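Local coordinates for protein HpcH/HpaI aldolase (Desulfitobacterium hafniense, PDB 3QZ6) that belongs to the HpcH/HpaI aldolase family, whose members fold as TIM barrels, and forms a dimer in the crystal, at residues L178-L182 against G183-Q187; A220-G223 against W224-E227; K248-K251 against T252-L256. All coordinates share one frame; numbering follows the deposited sequence.

Interaction 1 (L178-L182 against G183-Q187)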
ATOM      1  N   LEU A 178       0.915  -1.672  26.405  1.00 22.56           N
ATOM      2  CA  LEU A 178       0.312  -1.301  27.679  1.00 23.71           C
ATOM      3  C   LEU A 178      -0.544  -2.440  28.205  1.00 26.84           C
ATOM      4  O   LEU A 178      -0.443  -2.812  29.373  1.00 23.91           O
ATOM      5  CB  LEU A 178      -0.526  -0.035  27.547  1.00 21.24           C
ATOM      6  CG  LEU A 178      -1.203   0.465  28.829  1.00 29.76           C
ATOM      7  CD1 LEU A 178      -0.171   0.818  29.913  1.00 25.03           C
ATOM      8  CD2 LEU A 178      -2.081   1.670  28.515  1.00 29.91           C
ATOM      9  N   SER A 179      -1.385  -3.004  27.342  1.00 27.84           N
ATOM     10  CA  SER A 179      -2.202  -4.144  27.744  1.00 25.31           C
ATOM     11  C   SER A 179      -1.292  -5.283  28.194  1.00 27.00           C
ATOM     12  O   SER A 179      -1.604  -6.005  29.133  1.00 27.35           O
ATOM     13  CB  SER A 179      -3.138  -4.593  26.612  1.00 25.96           C
ATOM     14  OG  SER A 179      -2.414  -5.091  25.496  1.00 27.43           O
ATOM     15  N   ASN A 180      -0.146  -5.427  27.539  1.00 25.97           N
ATOM     16  CA  ASN A 180       0.804  -6.449  27.952  1.00 26.22           C
ATOM     17  C   ASN A 180       1.320  -6.169  29.351  1.00 30.11           C
ATOM     18  O   ASN A 180       1.425  -7.080  30.173  1.00 27.10           O
ATOM     19  CB  ASN A 180       1.980  -6.574  26.975  1.00 21.98           C
ATOM     20  CG  ASN A 180       2.803  -7.843  27.217  1.00 29.19           C
ATOM     21  OD1 ASN A 180       2.300  -8.836  27.755  1.00 27.61           O
ATOM     22  ND2 ASN A 180       4.062  -7.817  26.807  1.00 25.40           N
ATOM     23  N   ASP A 181       1.637  -4.905  29.622  1.00 29.91           N
ATOM     24  CA  ASP A 181       2.165  -4.538  30.930  1.00 30.92           C
ATOM     25  C   ASP A 181       1.111  -4.724  32.022  1.00 34.36           C
ATOM     26  O   ASP A 181       1.452  -4.916  33.185  1.00 29.49           O
ATOM     27  CB  ASP A 181       2.688  -3.099  30.943  1.00 30.40           C
ATOM     28  CG  ASP A 181       3.766  -2.880  31.999  1.00 34.38           C
ATOM     29  OD1 ASP A 181       4.653  -3.748  32.137  1.00 32.67           O
ATOM     30  OD2 ASP A 181       3.735  -1.845  32.695  1.00 29.81           O
ATOM     31  N   LEU A 182      -0.164  -4.662  31.647  1.00 29.20           N
ATOM     32  CA  LEU A 182      -1.257  -4.890  32.595  1.00 31.05           C
ATOM     33  C   LEU A 182      -1.553  -6.378  32.767  1.00 34.71           C
ATOM     34  O   LEU A 182      -2.465  -6.756  33.501  1.00 34.47           O
ATOM     35  CB  LEU A 182      -2.522  -4.162  32.136  1.00 28.16           C
ATOM     36  CG  LEU A 182      -2.496  -2.645  32.319  1.00 29.55           C
ATOM     37  CD1 LEU A 182      -3.472  -1.976  31.366  1.00 27.31           C
ATOM     38  CD2 LEU A 182      -2.784  -2.264  33.790  1.00 27.96           C
ATOM     39  N   GLY A 183      -0.788  -7.217  32.076  1.00 35.76           N
ATOM     40  CA  GLY A 183      -0.977  -8.654  32.153  1.00 33.55           C
ATOM     41  C   GLY A 183      -2.138  -9.160  31.315  1.00 35.72           C
ATOM     42  O   GLY A 183      -2.521 -10.317  31.433  1.00 35.38           O
ATOM     43  N   ILE A 184      -2.693  -8.300  30.463  1.00 28.21           N
ATOM     44  CA  ILE A 184      -3.802  -8.685  29.594  1.00 25.59           C
ATOM     45  C   ILE A 184      -3.484  -8.363  28.127  1.00 29.63           C
ATOM     46  O   ILE A 184      -4.251  -7.693  27.440  1.00 29.45           O
ATOM     47  CB  ILE A 184      -5.094  -7.967  30.003  1.00 28.75           C
ATOM     48  CG1 ILE A 184      -4.818  -6.478  30.222  1.00 28.70           C
ATOM     49  CG2 ILE A 184      -5.652  -8.566  31.295  1.00 31.94           C
ATOM     50  CD1 ILE A 184      -6.064  -5.641  30.437  1.00 25.62           C
ATOM     51  N   ILE A 185      -2.341  -8.843  27.652  1.00 30.37           N
ATOM     52  CA  ILE A 185      -1.869  -8.483  26.326  1.00 30.60           C
ATOM     53  C   ILE A 185      -2.941  -8.709  25.264  1.00 29.79           C
ATOM     54  O   ILE A 185      -3.558  -9.773  25.204  1.00 27.83           O
ATOM     55  CB  ILE A 185      -0.571  -9.240  25.961  1.00 27.64           C
ATOM     56  CG1 ILE A 185      -0.101  -8.850  24.558  1.00 25.67           C
ATOM     57  CG2 ILE A 185      -0.781 -10.748  26.050  1.00 27.44           C
ATOM     58  CD1 ILE A 185       1.265  -9.422  24.193  1.00 22.74           C
ATOM     59  N   GLY A 186      -3.169  -7.695  24.433  1.00 26.46           N
ATOM     60  CA  GLY A 186      -4.078  -7.832  23.308  1.00 28.57           C
ATOM     61  C   GLY A 186      -5.508  -7.426  23.616  1.00 32.90           C
ATOM     62  O   GLY A 186      -6.299  -7.186  22.706  1.00 31.70           O
ATOM     63  N   GLN A 187      -5.848  -7.341  24.898  1.00 30.36           N
ATOM     64  CA  GLN A 187      -7.193  -6.929  25.289  1.00 31.04           C
ATOM     65  C   GLN A 187      -7.222  -5.412  25.382  1.00 33.33           C
ATOM     66  O   GLN A 187      -7.270  -4.838  26.472  1.00 31.82           O
ATOM     67  CB  GLN A 187      -7.581  -7.567  26.621  1.00 33.89           C
ATOM     68  CG  GLN A 187      -7.322  -9.064  26.640  1.00 34.50           C
ATOM     69  CD  GLN A 187      -7.748  -9.715  27.940  1.00 37.09           C
ATOM     70  OE1 GLN A 187      -8.719  -9.295  28.567  1.00 35.92           O
ATOM     71  NE2 GLN A 187      -7.018 -10.744  28.352  1.00 30.94           N
TER
HETATM   72  O   HOH W   1       0.009  -9.932  29.143  1.00 30.41           O
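Ser-179 meets the chain that leaves its own helix at two points, one through its backbone carbonyl and one through its hydroxyl. The backbone bonds make a Schellman motif closing helix 175-181. Ile-184 N donates to Ser-179 O at 2.9 Å, 22° off the carbonyl plane, while Gly-183 N reaches Asn-180 O at 2.9 Å from above the carbonyl plane. Gly-183 turns the chain back; glycine, with no CB to press on the Leu-182 carbonyl, suits its positive phi (79°).

The polar side chains take the next residues. Ser-179 OG sits between its own backbone N and carbonyl carbon (chi1 65°), where it accepts a bond of 2.9 Å from Gly-186 N. Pro-175 O and Arg-176 O are also within its hydrogen-bonding reach, and its single hydrogen can serve one or be shared. Serine is small enough for this buried spot, and its hydroxyl can both accept from the loop and donate back into the helix. Asn-180 works through a water, which donates to Asn-180 OD1 and accepts from Ile-185 N.

Van der Waals contact fills the flanks. Asn-180 and Ile-185 run side by side, with OD1 of Asn-180 3.4 Å from CB of Ile-185. Beside the turn, Leu-182 CB makes apolar contact with Ile-184 CG1 at 3.8 Å; Leu-182 also rests on Val-193 and Cys-196 of helix 191-207.

The amides of residues 183 to 186 thus each find an acceptor, three in the last helical turn and one in water, so direct and water-mediated bonds hold the loop against the helix end.

Interaction 2 (A220-G223 against W224-E227)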
ATOM      1  N   ALA A 220     -14.514   4.578  14.074  1.00 33.22           N
ATOM      2  CA  ALA A 220     -15.547   5.076  14.986  1.00 36.87           C
ATOM      3  C   ALA A 220     -15.084   5.107  16.450  1.00 35.55           C
ATOM      4  O   ALA A 220     -15.512   5.963  17.226  1.00 31.13           O
ATOM      5  CB  ALA A 220     -16.834   4.265  14.835  1.00 33.10           C
ATOM      6  N   LYS A 221     -14.198   4.189  16.826  1.00 35.86           N
ATOM      7  CA  LYS A 221     -13.702   4.140  18.202  1.00 35.57           C
ATOM      8  C   LYS A 221     -12.922   5.396  18.575  1.00 33.60           C
ATOM      9  O   LYS A 221     -12.572   5.586  19.741  1.00 30.47           O
ATOM     10  CB  LYS A 221     -12.823   2.910  18.432  1.00 41.87           C
ATOM     11  CG  LYS A 221     -13.425   1.612  17.929  1.00 57.10           C
ATOM     12  CD  LYS A 221     -14.556   1.134  18.810  1.00 65.18           C
ATOM     13  CE  LYS A 221     -14.033   0.541  20.105  1.00 69.88           C
ATOM     14  NZ  LYS A 221     -15.160   0.162  21.009  1.00 73.65           N
HETATM   15  N   MSE A 222     -12.628   6.247  17.593  1.00 28.23           N
HETATM   16  CA  MSE A 222     -11.935   7.498  17.888  1.00 29.14           C
HETATM   17  C   MSE A 222     -12.857   8.486  18.620  1.00 27.60           C
HETATM   18  O   MSE A 222     -12.394   9.466  19.191  1.00 29.98           O
HETATM   19  CB  MSE A 222     -11.388   8.147  16.610  1.00 29.69           C
HETATM   20  CG  MSE A 222     -10.396   9.275  16.890  1.00 32.55           C
HETATM   21 SE   MSE A 222      -8.606   8.619  17.394  0.69 36.19          SE
HETATM   22  CE  MSE A 222      -8.285   7.780  15.670  1.00 17.37           C
ATOM     23  N   GLY A 223     -14.159   8.225  18.592  1.00 31.24           N
ATOM     24  CA  GLY A 223     -15.123   9.099  19.241  1.00 30.38           C
ATOM     25  C   GLY A 223     -14.776   9.339  20.699  1.00 29.53           C
ATOM     26  O   GLY A 223     -14.882  10.463  21.200  1.00 30.78           O
ATOM     27  N   TRP A 224     -14.343   8.276  21.373  1.00 28.96           N
ATOM     28  CA  TRP A 224     -13.975   8.344  22.781  1.00 30.17           C
ATOM     29  C   TRP A 224     -12.933   9.431  23.038  1.00 34.01           C
ATOM     30  O   TRP A 224     -13.044  10.195  23.996  1.00 31.45           O
ATOM     31  CB  TRP A 224     -13.435   6.990  23.253  1.00 28.47           C
ATOM     32  CG  TRP A 224     -13.167   6.926  24.731  1.00 34.02           C
ATOM     33  CD1 TRP A 224     -14.035   6.525  25.706  1.00 35.83           C
ATOM     34  CD2 TRP A 224     -11.946   7.273  25.400  1.00 31.04           C
ATOM     35  NE1 TRP A 224     -13.428   6.599  26.935  1.00 34.33           N
ATOM     36  CE2 TRP A 224     -12.148   7.055  26.774  1.00 31.11           C
ATOM     37  CE3 TRP A 224     -10.704   7.745  24.966  1.00 30.28           C
ATOM     38  CZ2 TRP A 224     -11.152   7.294  27.722  1.00 33.47           C
ATOM     39  CZ3 TRP A 224      -9.717   7.986  25.911  1.00 27.22           C
ATOM     40  CH2 TRP A 224      -9.947   7.759  27.270  1.00 29.32           C
ATOM     41  N   ALA A 225     -11.918   9.495  22.181  1.00 33.09           N
ATOM     42  CA  ALA A 225     -10.829  10.450  22.365  1.00 27.57           C
ATOM     43  C   ALA A 225     -11.272  11.859  21.995  1.00 25.74           C
ATOM     44  O   ALA A 225     -10.915  12.840  22.659  1.00 28.60           O
ATOM     45  CB  ALA A 225      -9.618  10.035  21.519  1.00 24.42           C
ATOM     46  N   VAL A 226     -12.045  11.957  20.922  1.00 25.74           N
ATOM     47  CA  VAL A 226     -12.521  13.255  20.454  1.00 28.12           C
ATOM     48  C   VAL A 226     -13.402  13.933  21.513  1.00 28.98           C
ATOM     49  O   VAL A 226     -13.262  15.132  21.775  1.00 28.84           O
ATOM     50  CB  VAL A 226     -13.256  13.122  19.105  1.00 30.16           C
ATOM     51  CG1 VAL A 226     -14.011  14.404  18.764  1.00 33.15           C
ATOM     52  CG2 VAL A 226     -12.250  12.762  17.992  1.00 31.26           C
ATOM     53  N   GLU A 227     -14.288  13.159  22.136  1.00 28.35           N
ATOM     54  CA  GLU A 227     -15.106  13.658  23.255  1.00 32.79           C
ATOM     55  C   GLU A 227     -14.247  14.284  24.350  1.00 31.66           C
ATOM     56  O   GLU A 227     -14.659  15.232  25.025  1.00 30.31           O
ATOM     57  CB  GLU A 227     -15.889  12.511  23.900  1.00 43.81           C
ATOM     58  CG  GLU A 227     -17.202  12.158  23.248  1.00 60.00           C
ATOM     59  CD  GLU A 227     -17.940  11.070  24.013  1.00 71.66           C
ATOM     60  OE1 GLU A 227     -17.297  10.361  24.822  1.00 66.81           O
ATOM     61  OE2 GLU A 227     -19.163  10.928  23.806  1.00 81.45           O
TER
HETATM   62  O   HOH W   2     -15.905   5.850  20.252  1.00 47.42           O
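Met-222, a selenomethionine in this crystal, touches Val-226 one turn further on. Its CG stands anti to the backbone N (chi1 -167°) and comes within 4.1 Å of CG2 of Val-226, the two side chains crossing at about a right angle. The bend at chi2 brings SE within 4.5 Å of CB of Ala-225, and chi3 then turns CE. A long, pliable side chain suits this buried place: it also packs on Phe-213, Leu-233 and Trp-235 of the barrel strands and on Leu-256 of the second subunit.

Val-226 turns CG2 beside its own backbone N, which leaves that methyl 3.5 Å from Met-222 O. Ala-225, small, packs against Phe-213 and Tyr-201. In Glu-227 the helix puts CB, and chi1 (-85°) puts CG, each 3.5 Å from Gly-223 O. Trp-224 places its indole against Tyr-194, which it meets edge-to-face, and against Arg-228, with which it makes a cation-pi contact.

Regular helical bonding begins at Met-222 O, just before helix 223-227. Val-226 N donates to Met-222 O at 3.1 Å and Glu-227 N to Gly-223 O at 2.9 Å; Ala-225 N adds a weak bond to Met-222 O. A water takes a hydrogen bond, also weak, from Trp-224 N and gives one to Ala-220 O.

Helix amides thus engage Met-222 O and Gly-223 O, and the water links Ala-220 O and, weakly, Trp-224 N at the passage from 3-10 segment to helix, while the apolar side chains of Met-222 and Val-226 face the barrel and the second subunit.

Interaction 3 (K248-K251 against T252-L256)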
ATOM      1  N   LYS A 248     -11.374  -8.474   2.426  1.00 22.46           N
ATOM      2  CA  LYS A 248     -12.826  -8.328   2.346  1.00 25.40           C
ATOM      3  C   LYS A 248     -13.365  -8.599   0.934  1.00 24.78           C
ATOM      4  O   LYS A 248     -14.293  -9.392   0.744  1.00 25.94           O
ATOM      5  CB  LYS A 248     -13.230  -6.930   2.817  1.00 27.74           C
ATOM      6  CG  LYS A 248     -14.736  -6.715   2.944  1.00 40.30           C
ATOM      7  CD  LYS A 248     -15.041  -5.290   3.397  1.00 49.05           C
ATOM      8  CE  LYS A 248     -16.525  -4.972   3.296  1.00 56.40           C
ATOM      9  NZ  LYS A 248     -17.326  -5.851   4.191  1.00 63.71           N
ATOM     10  N   GLY A 249     -12.769  -7.954  -0.060  1.00 24.80           N
ATOM     11  CA  GLY A 249     -13.198  -8.134  -1.436  1.00 24.87           C
ATOM     12  C   GLY A 249     -12.989  -9.549  -1.927  1.00 27.16           C
ATOM     13  O   GLY A 249     -13.866 -10.141  -2.562  1.00 25.75           O
ATOM     14  N   VAL A 250     -11.818 -10.100  -1.634  1.00 25.74           N
ATOM     15  CA  VAL A 250     -11.509 -11.468  -2.026  1.00 23.81           C
ATOM     16  C   VAL A 250     -12.540 -12.437  -1.442  1.00 27.87           C
ATOM     17  O   VAL A 250     -13.032 -13.326  -2.128  1.00 27.43           O
ATOM     18  CB  VAL A 250     -10.099 -11.871  -1.569  1.00 22.68           C
ATOM     19  CG1 VAL A 250      -9.896 -13.372  -1.718  1.00 25.98           C
ATOM     20  CG2 VAL A 250      -9.063 -11.100  -2.355  1.00 20.78           C
ATOM     21  N   LYS A 251     -12.877 -12.243  -0.174  1.00 24.42           N
ATOM     22  CA  LYS A 251     -13.832 -13.118   0.493  1.00 24.41           C
ATOM     23  C   LYS A 251     -15.214 -13.012  -0.158  1.00 26.93           C
ATOM     24  O   LYS A 251     -15.884 -14.017  -0.388  1.00 32.85           O
ATOM     25  CB  LYS A 251     -13.895 -12.766   1.977  1.00 28.98           C
ATOM     26  CG  LYS A 251     -14.845 -13.605   2.818  1.00 36.72           C
ATOM     27  CD  LYS A 251     -14.671 -13.232   4.294  1.00 43.64           C
ATOM     28  CE  LYS A 251     -15.872 -13.627   5.144  1.00 51.29           C
ATOM     29  NZ  LYS A 251     -15.904 -15.087   5.360  1.00 59.27           N
ATOM     30  N   THR A 252     -15.636 -11.787  -0.454  1.00 26.39           N
ATOM     31  CA  THR A 252     -16.892 -11.558  -1.152  1.00 28.80           C
ATOM     32  C   THR A 252     -16.898 -12.316  -2.473  1.00 31.76           C
ATOM     33  O   THR A 252     -17.858 -12.998  -2.806  1.00 29.70           O
ATOM     34  CB  THR A 252     -17.118 -10.056  -1.393  1.00 28.24           C
ATOM     35  OG1 THR A 252     -17.359  -9.400  -0.137  1.00 31.72           O
ATOM     36  CG2 THR A 252     -18.296  -9.820  -2.320  1.00 25.50           C
ATOM     37  N   ILE A 253     -15.808 -12.215  -3.221  1.00 25.28           N
ATOM     38  CA  ILE A 253     -15.716 -12.901  -4.505  1.00 23.05           C
ATOM     39  C   ILE A 253     -15.795 -14.418  -4.332  1.00 26.63           C
ATOM     40  O   ILE A 253     -16.527 -15.104  -5.050  1.00 26.71           O
ATOM     41  CB  ILE A 253     -14.424 -12.499  -5.256  1.00 25.32           C
ATOM     42  CG1 ILE A 253     -14.494 -11.024  -5.643  1.00 24.58           C
ATOM     43  CG2 ILE A 253     -14.238 -13.365  -6.505  1.00 21.41           C
ATOM     44  CD1 ILE A 253     -13.159 -10.424  -6.083  1.00 26.59           C
ATOM     45  N   LYS A 254     -15.060 -14.948  -3.361  1.00 25.84           N
ATOM     46  CA  LYS A 254     -15.016 -16.397  -3.199  1.00 29.89           C
ATOM     47  C   LYS A 254     -16.351 -16.950  -2.713  1.00 31.00           C
ATOM     48  O   LYS A 254     -16.595 -18.155  -2.787  1.00 31.10           O
ATOM     49  CB  LYS A 254     -13.871 -16.817  -2.273  1.00 28.02           C
ATOM     50  CG  LYS A 254     -12.504 -16.443  -2.831  1.00 29.50           C
ATOM     51  CD  LYS A 254     -11.387 -17.254  -2.180  1.00 32.19           C
ATOM     52  CE  LYS A 254     -10.038 -16.863  -2.768  1.00 30.42           C
ATOM     53  NZ  LYS A 254      -8.903 -17.523  -2.069  1.00 35.43           N
ATOM     54  N   GLU A 255     -17.218 -16.062  -2.239  1.00 32.51           N
ATOM     55  CA  GLU A 255     -18.543 -16.462  -1.771  1.00 31.34           C
ATOM     56  C   GLU A 255     -19.647 -16.319  -2.832  1.00 34.73           C
ATOM     57  O   GLU A 255     -20.804 -16.630  -2.568  1.00 33.97           O
ATOM     58  CB  GLU A 255     -18.905 -15.694  -0.503  1.00 32.86           C
ATOM     59  CG  GLU A 255     -18.040 -16.075   0.689  1.00 38.53           C
ATOM     60  CD  GLU A 255     -18.288 -15.207   1.912  1.00 45.18           C
ATOM     61  OE1 GLU A 255     -18.973 -14.167   1.787  1.00 43.50           O
ATOM     62  OE2 GLU A 255     -17.783 -15.568   3.000  1.00 47.69           O
ATOM     63  N   LEU A 256     -19.294 -15.851  -4.026  1.00 32.99           N
ATOM     64  CA  LEU A 256     -20.276 -15.707  -5.098  1.00 35.54           C
ATOM     65  C   LEU A 256     -20.825 -17.063  -5.544  1.00 36.88           C
ATOM     66  O   LEU A 256     -20.096 -18.051  -5.586  1.00 33.69           O
ATOM     67  CB  LEU A 256     -19.667 -14.970  -6.291  1.00 34.25           C
ATOM     68  CG  LEU A 256     -19.353 -13.505  -6.003  1.00 34.99           C
ATOM     69  CD1 LEU A 256     -18.463 -12.903  -7.077  1.00 32.36           C
ATOM     70  CD2 LEU A 256     -20.644 -12.707  -5.834  1.00 28.52           C
TER
HETATM   71  O   HOH W   3     -16.339  -9.985   2.670  1.00 38.27           O
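Lys-254 runs alongside Val-250, its CE 3.6 Å from CG1 of the valine, the two side chains pointing the same way one turn apart on helix 238-254, the last helix of the TIM barrel. Valine offers the methylenes of the lysine an apolar surface, and the extended chain beyond CG carries NZ to a hydrogen bond with Gly-37 O of the second subunit. Val-250 itself packs on Ala-36 of that subunit, and Ile-253 on its Trp-235, so this end of the helix is built into the dimer.

On another side, Lys-251 and Glu-255 form an i to i+4 salt bridge reaching from the last turn to the residue just beyond it. The lysine leaves anti to its backbone N and bends only at chi4 (74°), which turns NZ back onto the carboxylate. CG of Glu-255 lies 3.2 Å from Lys-251 O, beside the weak bond that Glu-255 N makes there.

Regular backbone bonds hold the turn, from Thr-252 N to Lys-248 O and from Ile-253 N to Gly-249 O. A water donates to Lys-248 O and hydrogen-bonds Thr-252 OG1. In the salt bridge, Lys-251 NZ stands 3.1 Å from Glu-255 OE2, nearly along the C-O axis of that carboxylate oxygen.

How the interactions relate
Interactions 1, 2 and 3 follow in that order along the chain, each a local turn on or beside a helix of the barrel. Interaction 1 closes helix 175-181, after the sixth strand of the closed eight-stranded sheet; interaction 2 opens helix 223-227, between strands 210-215 and 232-237; interaction 3 ends helix 238-254, after the last strand. The centres of interactions 1 and 2 lie about 21 Å apart, and interaction 3 is more than 30 Å from either. Helix 191-207 packs against both 1 and 2. Interactions 2 and 3 both lie at the subunit interface, where the C-terminal helix of one chain packs by helix 223-227 of the other; no other chain of the dimer touches interaction 1.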